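Local coordinates for probable benzoylformate decarboxylase (Rhodococcus jostii, PDB 7ORX), which belongs to the thiamine diphosphate-dependent enzyme family and binds thiamine diphosphate, with a sodium ion nearby, in a tetramer of three-domain chains, at residues G432-G437 / I484-L489; Y436-L441 / E491-R496; P450-I455 / A518-E523. One frame throughout, in Å; residues are numbered along the deposited sequence.

Contact 1: residues G432-G437 / I484-L489. With TPP (thiamine diphosphate), chain I.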
loop_
_atom_site.group_PDB
_atom_site.type_symbol
_atom_site.label_atom_id
_atom_site.label_comp_id
_atom_site.label_asym_id
_atom_site.label_seq_id
_atom_site.Cartn_x
_atom_site.Cartn_y
_atom_site.Cartn_z
ATOM N N GLY C 432 4.218 28.808 -18.748
ATOM C CA GLY C 432 4.530 27.415 -18.383
ATOM C C GLY C 432 3.308 26.707 -17.820
ATOM O O GLY C 432 2.924 25.699 -18.398
ATOM N N SER C 433 2.748 27.235 -16.730
ATOM C CA SER C 433 1.585 26.686 -15.976
ATOM C C SER C 433 0.383 26.451 -16.885
ATOM O O SER C 433 -0.350 25.481 -16.651
ATOM C CB SER C 433 1.182 27.609 -14.894
ATOM O OG SER C 433 2.277 27.812 -14.015
ATOM N N ALA C 434 0.161 27.331 -17.863
ATOM C CA ALA C 434 -1.088 27.293 -18.634
ATOM C C ALA C 434 -1.171 25.971 -19.391
ATOM O O ALA C 434 -2.265 25.517 -19.594
ATOM C CB ALA C 434 -1.148 28.453 -19.566
ATOM N N ASN C 435 -0.065 25.369 -19.789
ATOM C CA ASN C 435 -0.083 24.175 -20.675
ATOM C C ASN C 435 -0.572 22.942 -19.914
ATOM O O ASN C 435 -1.065 21.995 -20.559
ATOM C CB ASN C 435 1.299 23.896 -21.267
ATOM C CG ASN C 435 1.745 25.031 -22.145
ATOM O OD1 ASN C 435 1.038 25.380 -23.073
ATOM N ND2 ASN C 435 2.852 25.655 -21.784
ATOM N N TYR C 436 -0.417 22.915 -18.588
ATOM C CA TYR C 436 -0.843 21.743 -17.765
ATOM C C TYR C 436 -2.386 21.675 -17.699
ATOM O O TYR C 436 -2.826 20.532 -17.552
ATOM C CB TYR C 436 -0.200 21.740 -16.382
ATOM C CG TYR C 436 1.308 21.755 -16.337
ATOM C CD1 TYR C 436 1.984 22.962 -16.377
ATOM C CD2 TYR C 436 2.048 20.598 -16.170
ATOM C CE1 TYR C 436 3.366 23.015 -16.295
ATOM C CE2 TYR C 436 3.426 20.631 -16.057
ATOM C CZ TYR C 436 4.093 21.846 -16.125
ATOM O OH TYR C 436 5.464 21.956 -16.055
ATOM N N GLY C 437 -3.141 22.785 -17.858
ATOM C CA GLY C 437 -4.614 22.782 -17.765
ATOM C C GLY C 437 -5.328 23.483 -18.894
ATOM O O GLY C 437 -6.425 24.004 -18.682
ATOM N N ILE C 484 4.980 29.331 -28.374
ATOM C CA ILE C 484 3.567 29.052 -27.998
ATOM C C ILE C 484 2.746 30.322 -28.213
ATOM O O ILE C 484 3.060 31.336 -27.562
ATOM C CB ILE C 484 3.474 28.621 -26.528
ATOM C CG1 ILE C 484 4.334 27.384 -26.264
ATOM C CG2 ILE C 484 2.016 28.442 -26.077
ATOM C CD1 ILE C 484 4.388 27.008 -24.789
ATOM N N ASP C 485 1.694 30.256 -29.029
ATOM C CA ASP C 485 0.723 31.365 -29.203
ATOM C C ASP C 485 -0.565 31.011 -28.448
ATOM O O ASP C 485 -1.356 30.232 -28.989
ATOM C CB ASP C 485 0.454 31.628 -30.682
ATOM C CG ASP C 485 -0.288 32.935 -30.965
ATOM O OD1 ASP C 485 -0.750 33.554 -29.992
ATOM O OD2 ASP C 485 -0.381 33.357 -32.163
ATOM N N PHE C 486 -0.791 31.601 -27.274
ATOM C CA PHE C 486 -1.973 31.342 -26.402
ATOM C C PHE C 486 -3.251 31.864 -27.044
ATOM O O PHE C 486 -4.311 31.352 -26.727
ATOM C CB PHE C 486 -1.769 31.948 -25.014
ATOM C CG PHE C 486 -0.708 31.187 -24.275
ATOM C CD1 PHE C 486 -1.025 30.028 -23.591
ATOM C CD2 PHE C 486 0.623 31.551 -24.377
ATOM C CE1 PHE C 486 -0.042 29.297 -22.954
ATOM C CE2 PHE C 486 1.609 30.811 -23.755
ATOM C CZ PHE C 486 1.270 29.681 -23.043
ATOM N N VAL C 487 -3.165 32.847 -27.919
ATOM C CA VAL C 487 -4.347 33.328 -28.683
ATOM C C VAL C 487 -4.808 32.185 -29.584
ATOM O O VAL C 487 -5.984 31.900 -29.562
ATOM C CB VAL C 487 -4.059 34.620 -29.473
ATOM C CG1 VAL C 487 -5.206 34.983 -30.396
ATOM C CG2 VAL C 487 -3.740 35.765 -28.511
ATOM N N HIS C 488 -3.905 31.538 -30.310
ATOM C CA HIS C 488 -4.215 30.375 -31.181
ATOM C C HIS C 488 -4.783 29.250 -30.313
ATOM O O HIS C 488 -5.741 28.604 -30.745
ATOM C CB HIS C 488 -2.977 29.916 -31.982
ATOM C CG HIS C 488 -2.823 30.595 -33.295
ATOM N ND1 HIS C 488 -3.878 30.667 -34.185
ATOM C CD2 HIS C 488 -1.763 31.206 -33.885
ATOM C CE1 HIS C 488 -3.480 31.326 -35.274
ATOM N NE2 HIS C 488 -2.191 31.699 -35.091
ATOM N N LEU C 489 -4.229 29.025 -29.129
ATOM C CA LEU C 489 -4.732 27.940 -28.258
ATOM C C LEU C 489 -6.145 28.286 -27.799
ATOM O O LEU C 489 -7.021 27.445 -27.962
ATOM C CB LEU C 489 -3.778 27.737 -27.091
ATOM C CG LEU C 489 -2.423 27.132 -27.450
ATOM C CD1 LEU C 489 -1.732 26.666 -26.178
ATOM C CD2 LEU C 489 -2.555 25.945 -28.382
HETATM N "N1'" TPP I . 5.550 20.128 -13.033
HETATM C "C2'" TPP I . 4.486 20.321 -12.243
HETATM C CM2 TPP I . 3.263 19.502 -12.498
HETATM N "N3'" TPP I . 4.439 21.187 -11.232
HETATM C "C4'" TPP I . 5.542 21.913 -10.985
HETATM N "N4'" TPP I . 5.467 22.769 -9.958
HETATM C "C5'" TPP I . 6.712 21.794 -11.772
HETATM C "C6'" TPP I . 6.646 20.856 -12.785
HETATM C "C7'" TPP I . 7.965 22.621 -11.533
HETATM N N3 TPP I . 7.797 24.064 -11.833
HETATM C C2 TPP I . 7.762 24.989 -10.868
HETATM S S1 TPP I . 7.646 26.590 -11.472
HETATM C C5 TPP I . 7.653 25.954 -13.090
HETATM C C4 TPP I . 7.655 24.596 -13.116
HETATM C CM4 TPP I . 7.570 23.741 -14.347
HETATM C C6 TPP I . 7.710 26.878 -14.275
HETATM C C7 TPP I . 6.367 27.398 -14.697
HETATM O O7 TPP I . 6.466 28.834 -14.702
HETATM P PA TPP I . 5.412 29.737 -15.492
HETATM O O1A TPP I . 3.971 29.349 -15.433
HETATM O O2A TPP I . 5.998 29.847 -16.859
HETATM O O3A TPP I . 5.640 31.063 -14.620
HETATM P PB TPP I . 7.010 31.906 -14.370
HETATM O O1B TPP I . 6.666 33.105 -13.501
HETATM O O2B TPP I . 8.006 30.969 -13.721
HETATM O O3B TPP I . 7.439 32.313 -15.763
#
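Asn435 and Ala434 meet Ile484, Phe486 and Leu489 where the cofactor-binding GDG motif of thiamine diphosphate enzymes, here including Asp431 and Gly432, runs on past its second glycine. Segment 432-437 packs on the start of helix 486-493, whose N-cap is Asp485. From CB of Asn435 the first torsion (chi1 -63°) sets CG beside the backbone N, anti to the carbonyl carbon. At the tip, Ile484 CD1 comes nearest ND2, tip to tip at 3.6 Å, with OD1 a little further off; ND2 also makes a weak bond back to Gly432 O. OD1 lies 4.1 Å from Phe486 CE1 and 4.4 Å from Leu489 CD1. It is hydrogen-bonded to Tyr493 OH of the second subunit, consistent with the modelled orientation of the amide. The two side chains of Asn435 and Phe486 cross at about a right angle, with amide and ring planes 28° apart. CE1 of Phe486 also takes Ala434 CB at 3.7 Å, while Ile484 CG2 covers one face of that ring, offset toward its rim. On the cofactor side, the backbone grips both non-bridging oxygens of the alpha-phosphate: Gly432 N donates to O2A of thiamine diphosphate, and Ser433 N donates to O1A at 2.8 Å with an N-H...O angle of 166°.

Contact 2: residues Y436-L441 / E491-R496. With TPP (thiamine diphosphate), chain I.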
loop_
_atom_site.group_PDB
_atom_site.type_symbol
_atom_site.label_atom_id
_atom_site.label_comp_id
_atom_site.label_asym_id
_atom_site.label_seq_id
_atom_site.Cartn_x
_atom_site.Cartn_y
_atom_site.Cartn_z
ATOM N N TYR C 436 -0.417 22.915 -18.588
ATOM C CA TYR C 436 -0.843 21.743 -17.765
ATOM C C TYR C 436 -2.386 21.675 -17.699
ATOM O O TYR C 436 -2.826 20.532 -17.552
ATOM C CB TYR C 436 -0.200 21.740 -16.382
ATOM C CG TYR C 436 1.308 21.755 -16.337
ATOM C CD1 TYR C 436 1.984 22.962 -16.377
ATOM C CD2 TYR C 436 2.048 20.598 -16.170
ATOM C CE1 TYR C 436 3.366 23.015 -16.295
ATOM C CE2 TYR C 436 3.426 20.631 -16.057
ATOM C CZ TYR C 436 4.093 21.846 -16.125
ATOM O OH TYR C 436 5.464 21.956 -16.055
ATOM N N GLY C 437 -3.141 22.785 -17.858
ATOM C CA GLY C 437 -4.614 22.782 -17.765
ATOM C C GLY C 437 -5.328 23.483 -18.894
ATOM O O GLY C 437 -6.425 24.004 -18.682
ATOM N N ILE C 438 -4.736 23.510 -20.083
ATOM C CA ILE C 438 -5.129 24.388 -21.232
ATOM C C ILE C 438 -6.527 24.000 -21.691
ATOM O O ILE C 438 -7.306 24.879 -22.080
ATOM C CB ILE C 438 -4.091 24.268 -22.367
ATOM C CG1 ILE C 438 -4.232 25.390 -23.404
ATOM C CG2 ILE C 438 -4.133 22.899 -23.027
ATOM C CD1 ILE C 438 -3.848 26.764 -22.873
ATOM N N THR C 439 -6.849 22.711 -21.634
ATOM C CA THR C 439 -8.130 22.167 -22.150
ATOM C C THR C 439 -9.309 22.682 -21.313
ATOM O O THR C 439 -10.403 22.561 -21.803
ATOM C CB THR C 439 -8.150 20.638 -22.124
ATOM O OG1 THR C 439 -8.007 20.268 -20.751
ATOM C CG2 THR C 439 -7.060 20.013 -22.963
ATOM N N ALA C 440 -9.117 23.213 -20.109
ATOM C CA ALA C 440 -10.227 23.785 -19.324
ATOM C C ALA C 440 -10.805 24.996 -20.037
ATOM O O ALA C 440 -11.927 25.418 -19.675
ATOM C CB ALA C 440 -9.779 24.173 -17.957
ATOM N N LEU C 441 -10.089 25.555 -21.010
ATOM C CA LEU C 441 -10.628 26.688 -21.791
ATOM C C LEU C 441 -11.857 26.236 -22.573
ATOM O O LEU C 441 -12.815 27.021 -22.674
ATOM C CB LEU C 441 -9.546 27.206 -22.732
ATOM C CG LEU C 441 -8.464 28.055 -22.088
ATOM C CD1 LEU C 441 -7.468 28.475 -23.156
ATOM C CD2 LEU C 441 -9.081 29.269 -21.391
ATOM N N GLU C 491 -8.403 30.178 -29.231
ATOM C CA GLU C 491 -9.377 30.175 -30.348
ATOM C C GLU C 491 -9.569 28.719 -30.747
ATOM O O GLU C 491 -10.697 28.342 -31.084
ATOM C CB GLU C 491 -8.945 31.121 -31.466
ATOM C CG GLU C 491 -9.032 32.606 -31.055
ATOM C CD GLU C 491 -8.591 33.628 -32.123
ATOM O OE1 GLU C 491 -8.939 34.863 -31.981
ATOM O OE2 GLU C 491 -7.933 33.206 -33.140
ATOM N N GLY C 492 -8.527 27.911 -30.597
ATOM C CA GLY C 492 -8.612 26.448 -30.779
ATOM C C GLY C 492 -9.675 25.815 -29.908
ATOM O O GLY C 492 -10.264 24.850 -30.358
ATOM N N TYR C 493 -9.903 26.338 -28.706
ATOM C CA TYR C 493 -10.878 25.785 -27.737
ATOM C C TYR C 493 -12.134 26.654 -27.690
ATOM O O TYR C 493 -13.066 26.284 -27.012
ATOM C CB TYR C 493 -10.191 25.548 -26.393
ATOM C CG TYR C 493 -9.326 24.304 -26.367
ATOM C CD1 TYR C 493 -9.811 23.099 -26.824
ATOM C CD2 TYR C 493 -8.022 24.314 -25.902
ATOM C CE1 TYR C 493 -9.042 21.948 -26.815
ATOM C CE2 TYR C 493 -7.242 23.164 -25.869
ATOM C CZ TYR C 493 -7.757 21.966 -26.332
ATOM O OH TYR C 493 -7.066 20.785 -26.364
ATOM N N GLY C 494 -12.242 27.681 -28.525
ATOM C CA GLY C 494 -13.490 28.459 -28.665
ATOM C C GLY C 494 -13.548 29.595 -27.675
ATOM O O GLY C 494 -14.650 30.139 -27.462
ATOM N N VAL C 495 -12.413 29.964 -27.085
ATOM C CA VAL C 495 -12.296 31.220 -26.294
ATOM C C VAL C 495 -11.635 32.340 -27.118
ATOM O O VAL C 495 -10.593 32.129 -27.718
ATOM C CB VAL C 495 -11.550 30.967 -24.985
ATOM C CG1 VAL C 495 -11.400 32.232 -24.148
ATOM C CG2 VAL C 495 -12.271 29.913 -24.212
ATOM N N ARG C 496 -12.226 33.522 -27.037
ATOM C CA ARG C 496 -11.779 34.772 -27.699
ATOM C C ARG C 496 -10.494 35.207 -26.992
ATOM O O ARG C 496 -10.512 35.320 -25.777
ATOM C CB ARG C 496 -12.942 35.786 -27.674
ATOM C CG ARG C 496 -12.612 37.253 -27.375
ATOM C CD ARG C 496 -13.811 38.195 -27.116
ATOM N NE ARG C 496 -13.629 39.525 -27.734
ATOM C CZ ARG C 496 -13.183 40.636 -27.129
ATOM N NH1 ARG C 496 -12.891 40.627 -25.830
ATOM N NH2 ARG C 496 -13.022 41.741 -27.857
HETATM N "N1'" TPP I . 5.550 20.128 -13.033
HETATM C "C2'" TPP I . 4.486 20.321 -12.243
HETATM C CM2 TPP I . 3.263 19.502 -12.498
HETATM N "N3'" TPP I . 4.439 21.187 -11.232
HETATM C "C4'" TPP I . 5.542 21.913 -10.985
HETATM N "N4'" TPP I . 5.467 22.769 -9.958
HETATM C "C5'" TPP I . 6.712 21.794 -11.772
HETATM C "C6'" TPP I . 6.646 20.856 -12.785
HETATM C "C7'" TPP I . 7.965 22.621 -11.533
HETATM N N3 TPP I . 7.797 24.064 -11.833
HETATM C C2 TPP I . 7.762 24.989 -10.868
HETATM S S1 TPP I . 7.646 26.590 -11.472
HETATM C C5 TPP I . 7.653 25.954 -13.090
HETATM C C4 TPP I . 7.655 24.596 -13.116
HETATM C CM4 TPP I . 7.570 23.741 -14.347
HETATM C C6 TPP I . 7.710 26.878 -14.275
HETATM C C7 TPP I . 6.367 27.398 -14.697
HETATM O O7 TPP I . 6.466 28.834 -14.702
HETATM P PA TPP I . 5.412 29.737 -15.492
HETATM O O1A TPP I . 3.971 29.349 -15.433
HETATM O O2A TPP I . 5.998 29.847 -16.859
HETATM O O3A TPP I . 5.640 31.063 -14.620
HETATM P PB TPP I . 7.010 31.906 -14.370
HETATM O O1B TPP I . 6.666 33.105 -13.501
HETATM O O2B TPP I . 8.006 30.969 -13.721
HETATM O O3B TPP I . 7.439 32.313 -15.763
#
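Tyr493 lays one face of its ring over the backbone of Thr439: CA of Thr439 stands over that face, 4.0 Å from CE2 of Tyr493. The ring thus meets main chain as well as side chains of the type I turn from Gly437 to Ala440, which leads into helix 440-447. CD2 of Tyr493 approaches Ile438 O at 3.9 Å, and Ile438 CG2 adds an apolar touch at CE2. Thr439 and Tyr493 run side by side in the same direction, bringing CG2 of Thr439 to 3.5 Å from Tyr493 OH. The methyl is there because CG2 is anti to the carbonyl carbon, while OG1 takes the crowded position between N and C. The phenol's polar partner lies across the subunit interface, Asn435 OD1 of the second subunit. At the root of the ring, CB of Tyr493 packs on CB of Leu441 at 4.1 Å. After Tyr493 the helix closes in a Schellman motif, with Gly494 at positive phi (88°), and the chain turns to bring Val495 CG2 to 4.1 Å from Leu441 CB. At the other end of segment 436-441, Tyr436 reaches thiamine diphosphate, its OH 3.2 Å from CM4 and hydrogen-bonded to Asn26 OD1 of the second subunit. The contact joins the start of helix 440-447 to the end of helix 486-493: Leu441 also packs on Leu410 of helix 409-418 and Leu521 of strand 520-525, and Val495 leads into strand 496-500.

Contact 3: residues P450-I455 / A518-E523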
loop_
_atom_site.group_PDB
_atom_site.type_symbol
_atom_site.label_atom_id
_atom_site.label_comp_id
_atom_site.label_asym_id
_atom_site.label_seq_id
_atom_site.Cartn_x
_atom_site.Cartn_y
_atom_site.Cartn_z
ATOM N N PRO C 450 -17.868 33.149 -17.668
ATOM C CA PRO C 450 -17.212 34.420 -18.009
ATOM C C PRO C 450 -15.918 34.700 -17.241
ATOM O O PRO C 450 -15.803 35.776 -16.729
ATOM C CB PRO C 450 -18.254 35.464 -17.553
ATOM C CG PRO C 450 -18.934 34.773 -16.378
ATOM C CD PRO C 450 -19.059 33.329 -16.833
ATOM N N VAL C 451 -15.006 33.724 -17.144
ATOM C CA VAL C 451 -13.656 33.917 -16.540
ATOM C C VAL C 451 -12.875 34.901 -17.404
ATOM O O VAL C 451 -12.946 34.796 -18.652
ATOM C CB VAL C 451 -12.757 32.680 -16.523
ATOM C CG1 VAL C 451 -12.328 32.362 -15.135
ATOM C CG2 VAL C 451 -13.320 31.491 -17.267
ATOM N N VAL C 452 -11.980 35.641 -16.761
ATOM C CA VAL C 452 -10.871 36.317 -17.465
ATOM C C VAL C 452 -9.559 35.602 -17.139
ATOM O O VAL C 452 -9.217 35.522 -15.951
ATOM C CB VAL C 452 -10.852 37.787 -17.041
ATOM C CG1 VAL C 452 -9.711 38.532 -17.731
ATOM C CG2 VAL C 452 -12.235 38.415 -17.269
ATOM N N ILE C 453 -8.867 35.120 -18.164
ATOM C CA ILE C 453 -7.559 34.427 -18.051
ATOM C C ILE C 453 -6.467 35.351 -18.607
ATOM O O ILE C 453 -6.506 35.685 -19.795
ATOM C CB ILE C 453 -7.631 33.092 -18.803
ATOM C CG1 ILE C 453 -8.736 32.186 -18.246
ATOM C CG2 ILE C 453 -6.305 32.367 -18.777
ATOM C CD1 ILE C 453 -8.520 31.767 -16.824
ATOM N N ILE C 454 -5.512 35.737 -17.770
ATOM C CA ILE C 454 -4.324 36.522 -18.178
ATOM C C ILE C 454 -3.128 35.591 -18.149
ATOM O O ILE C 454 -2.747 35.149 -17.061
ATOM C CB ILE C 454 -4.136 37.719 -17.246
ATOM C CG1 ILE C 454 -5.347 38.644 -17.311
ATOM C CG2 ILE C 454 -2.855 38.430 -17.574
ATOM C CD1 ILE C 454 -5.334 39.737 -16.245
ATOM N N ILE C 455 -2.590 35.265 -19.312
ATOM C CA ILE C 455 -1.332 34.485 -19.438
ATOM C C ILE C 455 -0.192 35.490 -19.299
ATOM O O ILE C 455 -0.158 36.374 -20.097
ATOM C CB ILE C 455 -1.275 33.765 -20.794
ATOM C CG1 ILE C 455 -2.481 32.854 -21.050
ATOM C CG2 ILE C 455 0.019 33.008 -20.916
ATOM C CD1 ILE C 455 -2.760 31.884 -19.953
ATOM N N ALA C 518 -18.546 36.087 -21.771
ATOM C CA ALA C 518 -17.881 34.863 -22.275
ATOM C C ALA C 518 -16.459 34.817 -21.740
ATOM O O ALA C 518 -15.858 35.847 -21.417
ATOM C CB ALA C 518 -17.909 34.801 -23.795
ATOM N N PRO C 519 -15.865 33.604 -21.623
ATOM C CA PRO C 519 -14.442 33.481 -21.342
ATOM C C PRO C 519 -13.678 34.352 -22.340
ATOM O O PRO C 519 -14.041 34.393 -23.517
ATOM C CB PRO C 519 -14.110 32.006 -21.539
ATOM C CG PRO C 519 -15.269 31.484 -22.325
ATOM C CD PRO C 519 -16.472 32.292 -21.870
ATOM N N THR C 520 -12.658 35.017 -21.820
ATOM C CA THR C 520 -11.697 35.885 -22.552
ATOM C C THR C 520 -10.300 35.579 -22.035
ATOM O O THR C 520 -10.153 35.355 -20.818
ATOM C CB THR C 520 -12.020 37.360 -22.319
ATOM O OG1 THR C 520 -12.340 37.493 -20.934
ATOM C CG2 THR C 520 -13.204 37.802 -23.140
ATOM N N LEU C 521 -9.337 35.537 -22.933
ATOM C CA LEU C 521 -7.920 35.315 -22.615
ATOM C C LEU C 521 -7.140 36.517 -23.103
ATOM O O LEU C 521 -7.280 36.859 -24.279
ATOM C CB LEU C 521 -7.439 34.066 -23.342
ATOM C CG LEU C 521 -5.986 33.724 -23.064
ATOM C CD1 LEU C 521 -5.820 32.229 -22.828
ATOM C CD2 LEU C 521 -5.086 34.225 -24.168
ATOM N N ILE C 522 -6.316 37.100 -22.248
ATOM C CA ILE C 522 -5.334 38.143 -22.646
ATOM C C ILE C 522 -3.949 37.542 -22.497
ATOM O O ILE C 522 -3.624 37.176 -21.404
ATOM C CB ILE C 522 -5.494 39.366 -21.748
ATOM C CG1 ILE C 522 -6.860 40.010 -21.934
ATOM C CG2 ILE C 522 -4.388 40.346 -21.983
ATOM C CD1 ILE C 522 -7.287 40.824 -20.734
ATOM N N GLU C 523 -3.159 37.470 -23.563
ATOM C CA GLU C 523 -1.754 37.032 -23.478
ATOM C C GLU C 523 -0.933 38.295 -23.305
ATOM O O GLU C 523 -0.933 39.075 -24.197
ATOM C CB GLU C 523 -1.347 36.246 -24.712
ATOM C CG GLU C 523 0.097 35.804 -24.668
ATOM C CD GLU C 523 0.633 35.179 -25.963
ATOM O OE1 GLU C 523 -0.187 34.885 -26.870
ATOM O OE2 GLU C 523 1.876 34.975 -26.080
#
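Leu521 touches two isoleucines of the neighbouring strand with its CD1 methyl, both on one side of it: Ile455 CG1 is 3.8 Å from CD1 and Ile453 CG2 4.1 Å. Its side chain crosses both partners at a slant. On the opposite face of the sheet, Val452 CG2 lies 3.8 Å from Thr520 OG1, with Ile454 and Ile522 further along. Between these layers runs a parallel ladder in which Val452, Ile453, Ile454 and Ile455 pair in order with Thr520, Leu521, Ile522 and Glu523; the strand axes are 17° apart. Four backbone bonds hold it. Thr520 N and Ile522 N donate to Val451 O and Ile453 O, the second at 2.8 Å; in return Ile453 N meets Thr520 O at 3.0 Å with a nearly straight N-H...O angle of 175°, and Ile455 N meets Ile522 O. The polar edge is Glu523: OE2 is hydrogen-bonded to Asn457 ND2, while OE1 takes a weak hydrogen bond from Phe486 N and lies close to the like-charged Asp485. These are neighbouring interior strands of the six-stranded parallel sheet, order 2-1-3-4-6-5, known from thiamine diphosphate-binding domains. Helix 503-515 covers the face of Val452 and Ile522, helices 409-418 and 486-493 cover that of Ile453 and Leu521, and strand 425-430 continues the sheet beside 452-457.

Overall arrangement
All three contacts belong to one cofactor-binding domain and lie close together: the centre of contact 1 is about 8 Å from that of contact 2 and about 12 Å from that of contact 3, and the centres of contacts 2 and 3 are about 10 Å apart. Contacts 1 and 2 share Tyr436 and Gly437, both use helix 486-493, and Leu489 CD1 packs on Ile438 CD1 at 3.9 Å; both reach thiamine diphosphate and the second subunit. Contact 3 pairs two strands of the sheet on which helix 486-493 packs. Phe486 CD2 meets Ile455 CG2 at 3.8 Å, and Arg496 O probably bonds Leu521 N. The Ile455 side chain is about 8 Å from both thiamine diphosphate and the sodium ion.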